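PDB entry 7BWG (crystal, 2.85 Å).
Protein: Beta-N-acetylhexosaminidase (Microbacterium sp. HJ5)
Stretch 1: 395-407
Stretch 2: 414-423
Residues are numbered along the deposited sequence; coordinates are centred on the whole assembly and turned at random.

Stretch 1 395-407: PADAIYLDMKYPT
Stretch 2 414-423: SWANGPTSVQ

Two mostly irregular segments of one chain, 395-407 and 414-423, bury 762 Å² between them, both sides summed. The CA atoms set the register: Asp397 faces Ala416 at 5.3 Å, Met403 faces Ser414 at 5.5 Å, and Lys404 faces Pro419 at 4.6 Å. Stretch 1 opens with a weakly bonded helix about 396-399, in which Ile399 N donates to Pro395 O at 2.7 Å. A type I turn then runs from Tyr400 to Met403, closed by Met403 N to Tyr400 O at 3.2 Å, and the chain continues extended through Tyr405 (phi/psi -79/146).

Stretch 2 begins at Ser414 (-141/22), whose CA lies 3.7 Å from Met403 SD. Trp415 (-72/-13; chi1 62°, p; chi2 -100°) leaves its backbone sideways, but its indole end comes nearer to stretch 1. Met403 covers one indole face: its CE is 4.0 Å from the centroid of the Trp415 five-membered ring, 21° off the normal, and its SD is 4.4 Å from that centroid, 17° off. The bent methionine (chi1 -149°, chi2 66°, chi3 68°) thus presents sulfur and methyl together. Tyr400 (chi1 -96°, chi2 15°) meets the indole rim to rim, with Tyr400 CE2 3.3 Å from Trp415 CZ2, centroids of the phenol and six-membered rings 5.7 Å apart and planes at 71°. Ala396 CB adds an apolar contact, 3.6 Å from Trp415 CH2.

Ala416 (-65/-98) points its methyl toward stretch 1, where CB lies 3.7 Å from Met403 CE and 3.9 Å from Asp397 CA; a small side chain suits this close backbone approach. Asn417 (-132/48) is peripheral. Gly418 adopts 101/-174, where a CB would jam against the preceding carbonyl O and also clash with Pro419 CD, so the backbone itself calls for glycine.

Pro419 (-64/159; ring pucker C-gamma exo) has its CA-to-CB bond toward stretch 1, placing CB 3.2 Å from Lys404 O and 3.9 Å from Pro406 CD. Buried Thr420 (-110/114; chi1 -67°, m) supplies both hydrogen bonds across the interface. Its N donates to Lys404 O at 2.7 Å with an N-H...O angle of 156°, and its OG1 donates to Asp397 O at 3.0 Å. The threonine methyl is used too, with CG2 3.6 Å from Ala398 O.

Ser421 (-75/157; chi1 64°, p) packs its CB 3.7 Å from Pro406 CG and, at the N-cap position, its side chain caps a backbone N just past the stretch. Val422 (-58/-36; chi1 176°, t) places CG2 3.5 Å from Tyr405 CE1, at the edge of that ring (Tyr405 chi1 -81°, chi2 -88°).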

# COMPACT_ATOMS: atom_id res chain seq x y z
N PRO A 395 23.04 17.10 8.91
CA PRO A 395 24.49 17.27 8.81
C PRO A 395 25.24 16.26 9.66
O PRO A 395 24.93 16.06 10.84
CB PRO A 395 24.71 18.71 9.31
CG PRO A 395 23.36 19.36 9.28
CD PRO A 395 22.38 18.26 9.53
N ALA A 396 26.22 15.59 9.05
CA ALA A 396 26.96 14.55 9.74
C ALA A 396 27.69 15.10 10.96
O ALA A 396 27.60 14.54 12.05
CB ALA A 396 27.95 13.89 8.78
N ASP A 397 28.42 16.20 10.78
CA ASP A 397 29.14 16.80 11.90
C ASP A 397 28.20 17.31 12.98
O ASP A 397 28.59 17.38 14.15
CB ASP A 397 30.04 17.93 11.40
CG ASP A 397 29.25 19.03 10.72
OD1 ASP A 397 28.11 18.77 10.30
OD2 ASP A 397 29.78 20.16 10.60
N ALA A 398 26.96 17.64 12.62
CA ALA A 398 26.00 18.21 13.56
C ALA A 398 25.09 17.15 14.17
O ALA A 398 25.16 16.88 15.38
CB ALA A 398 25.16 19.29 12.88
N ILE A 399 24.24 16.52 13.36
CA ILE A 399 23.08 15.80 13.86
C ILE A 399 23.24 14.29 13.81
O ILE A 399 22.34 13.57 14.28
CB ILE A 399 21.80 16.24 13.12
CG1 ILE A 399 20.63 16.25 14.10
CG2 ILE A 399 21.55 15.37 11.91
CD1 ILE A 399 20.83 17.23 15.24
N TYR A 400 24.35 13.77 13.29
CA TYR A 400 24.57 12.33 13.28
C TYR A 400 24.74 11.83 14.71
O TYR A 400 25.78 12.03 15.34
CB TYR A 400 25.80 11.98 12.44
CG TYR A 400 25.45 11.59 11.02
CD1 TYR A 400 24.20 11.85 10.50
CD2 TYR A 400 26.38 10.95 10.21
CE1 TYR A 400 23.88 11.50 9.20
CE2 TYR A 400 26.06 10.59 8.91
CZ TYR A 400 24.81 10.87 8.42
OH TYR A 400 24.49 10.51 7.13
N LEU A 401 23.70 11.18 15.23
CA LEU A 401 23.68 10.73 16.62
C LEU A 401 24.58 9.53 16.88
O LEU A 401 24.86 9.23 18.04
CB LEU A 401 22.24 10.40 17.04
CG LEU A 401 21.27 11.57 16.92
CD1 LEU A 401 19.85 11.15 17.27
CD2 LEU A 401 21.72 12.73 17.79
N ASP A 402 25.04 8.85 15.83
CA ASP A 402 26.00 7.76 15.99
C ASP A 402 27.44 8.25 16.08
O ASP A 402 28.35 7.43 16.18
CB ASP A 402 25.87 6.77 14.84
CG ASP A 402 26.35 7.35 13.52
OD1 ASP A 402 25.82 8.40 13.11
OD2 ASP A 402 27.27 6.76 12.91
N MET A 403 27.66 9.57 16.04
CA MET A 403 29.01 10.11 16.10
C MET A 403 29.48 10.19 17.55
O MET A 403 28.73 10.60 18.44
CB MET A 403 29.06 11.49 15.45
CG MET A 403 30.40 11.82 14.81
SD MET A 403 30.77 10.77 13.40
CE MET A 403 29.53 11.31 12.23
N LYS A 404 30.73 9.79 17.77
CA LYS A 404 31.30 9.73 19.12
C LYS A 404 31.14 11.05 19.85
O LYS A 404 31.14 12.13 19.24
CB LYS A 404 32.78 9.37 19.04
CG LYS A 404 33.11 7.90 19.28
CD LYS A 404 34.58 7.64 18.99
CE LYS A 404 35.05 6.33 19.61
NZ LYS A 404 35.02 6.38 21.10
N TYR A 405 31.00 10.97 21.18
CA TYR A 405 31.12 12.17 22.00
C TYR A 405 32.60 12.50 22.18
O TYR A 405 33.44 11.60 22.26
CB TYR A 405 30.48 11.96 23.37
CG TYR A 405 28.98 12.13 23.43
CD1 TYR A 405 28.41 13.38 23.67
CD2 TYR A 405 28.12 11.04 23.29
CE1 TYR A 405 27.04 13.54 23.74
CE2 TYR A 405 26.74 11.20 23.36
CZ TYR A 405 26.21 12.45 23.59
OH TYR A 405 24.84 12.61 23.66
N PRO A 406 32.95 13.79 22.25
CA PRO A 406 34.33 14.13 22.61
C PRO A 406 34.66 13.80 24.06
O PRO A 406 35.82 13.52 24.36
CB PRO A 406 34.39 15.64 22.35
CG PRO A 406 32.99 16.10 22.48
CD PRO A 406 32.13 14.98 21.98
N THR A 407 33.66 13.81 24.95
CA THR A 407 33.88 13.49 26.35
C THR A 407 34.37 12.05 26.50
O THR A 407 35.52 11.83 26.89
CB THR A 407 32.59 13.69 27.16
N SER A 414 33.63 8.66 14.41
CA SER A 414 34.21 10.00 14.38
C SER A 414 34.61 10.41 12.96
O SER A 414 35.44 11.31 12.80
CB SER A 414 35.44 10.08 15.29
OG SER A 414 36.43 9.15 14.90
N TRP A 415 34.02 9.79 11.93
CA TRP A 415 34.49 9.99 10.57
C TRP A 415 34.14 11.36 10.00
O TRP A 415 34.66 11.72 8.94
CB TRP A 415 33.92 8.90 9.65
CG TRP A 415 32.42 8.89 9.55
CD1 TRP A 415 31.57 8.07 10.22
CD2 TRP A 415 31.61 9.73 8.73
NE1 TRP A 415 30.27 8.35 9.87
CE2 TRP A 415 30.27 9.36 8.96
CE3 TRP A 415 31.88 10.76 7.82
CZ2 TRP A 415 29.20 9.98 8.31
CZ3 TRP A 415 30.82 11.38 7.18
CH2 TRP A 415 29.50 10.99 7.43
N ALA A 416 33.26 12.13 10.65
CA ALA A 416 32.91 13.45 10.16
C ALA A 416 34.12 14.38 10.22
O ALA A 416 34.96 14.37 9.32
CB ALA A 416 31.75 14.04 10.97
N ASN A 417 34.21 15.18 11.28
CA ASN A 417 35.40 15.96 11.58
C ASN A 417 35.77 15.78 13.04
O ASN A 417 36.02 16.73 13.78
CB ASN A 417 35.20 17.44 11.24
CG ASN A 417 34.79 17.65 9.80
OD1 ASN A 417 35.44 17.16 8.87
ND2 ASN A 417 33.70 18.39 9.59
N GLY A 418 35.79 14.52 13.48
CA GLY A 418 36.03 14.19 14.86
C GLY A 418 34.74 13.87 15.59
O GLY A 418 33.66 13.79 14.98
N PRO A 419 34.83 13.66 16.90
CA PRO A 419 33.61 13.48 17.70
C PRO A 419 32.75 14.74 17.68
O PRO A 419 33.22 15.84 17.40
CB PRO A 419 34.15 13.19 19.10
CG PRO A 419 35.55 12.71 18.89
CD PRO A 419 36.05 13.45 17.69
N THR A 420 31.47 14.55 17.98
CA THR A 420 30.48 15.63 17.94
C THR A 420 30.07 15.97 19.37
O THR A 420 29.46 15.15 20.06
CB THR A 420 29.27 15.23 17.10
OG1 THR A 420 29.66 15.10 15.73
CG2 THR A 420 28.18 16.29 17.22
N SER A 421 30.40 17.18 19.81
CA SER A 421 29.93 17.65 21.10
C SER A 421 28.46 18.03 21.01
O SER A 421 27.92 18.31 19.93
CB SER A 421 30.76 18.85 21.57
OG SER A 421 30.60 19.96 20.70
N VAL A 422 27.79 18.02 22.17
CA VAL A 422 26.40 18.45 22.23
C VAL A 422 26.26 19.88 21.72
O VAL A 422 25.28 20.23 21.06
CB VAL A 422 25.85 18.30 23.66
CG1 VAL A 422 24.43 18.83 23.75
CG2 VAL A 422 25.90 16.84 24.10
N GLN A 423 27.26 20.72 22.00
CA GLN A 423 27.27 22.08 21.48
C GLN A 423 27.39 22.08 19.96
O GLN A 423 26.65 22.80 19.27
CB GLN A 423 28.41 22.87 22.11
CG GLN A 423 28.75 24.15 21.38
CD GLN A 423 29.38 25.19 22.28
OE1 GLN A 423 29.84 24.88 23.38
NE2 GLN A 423 29.39 26.44 21.82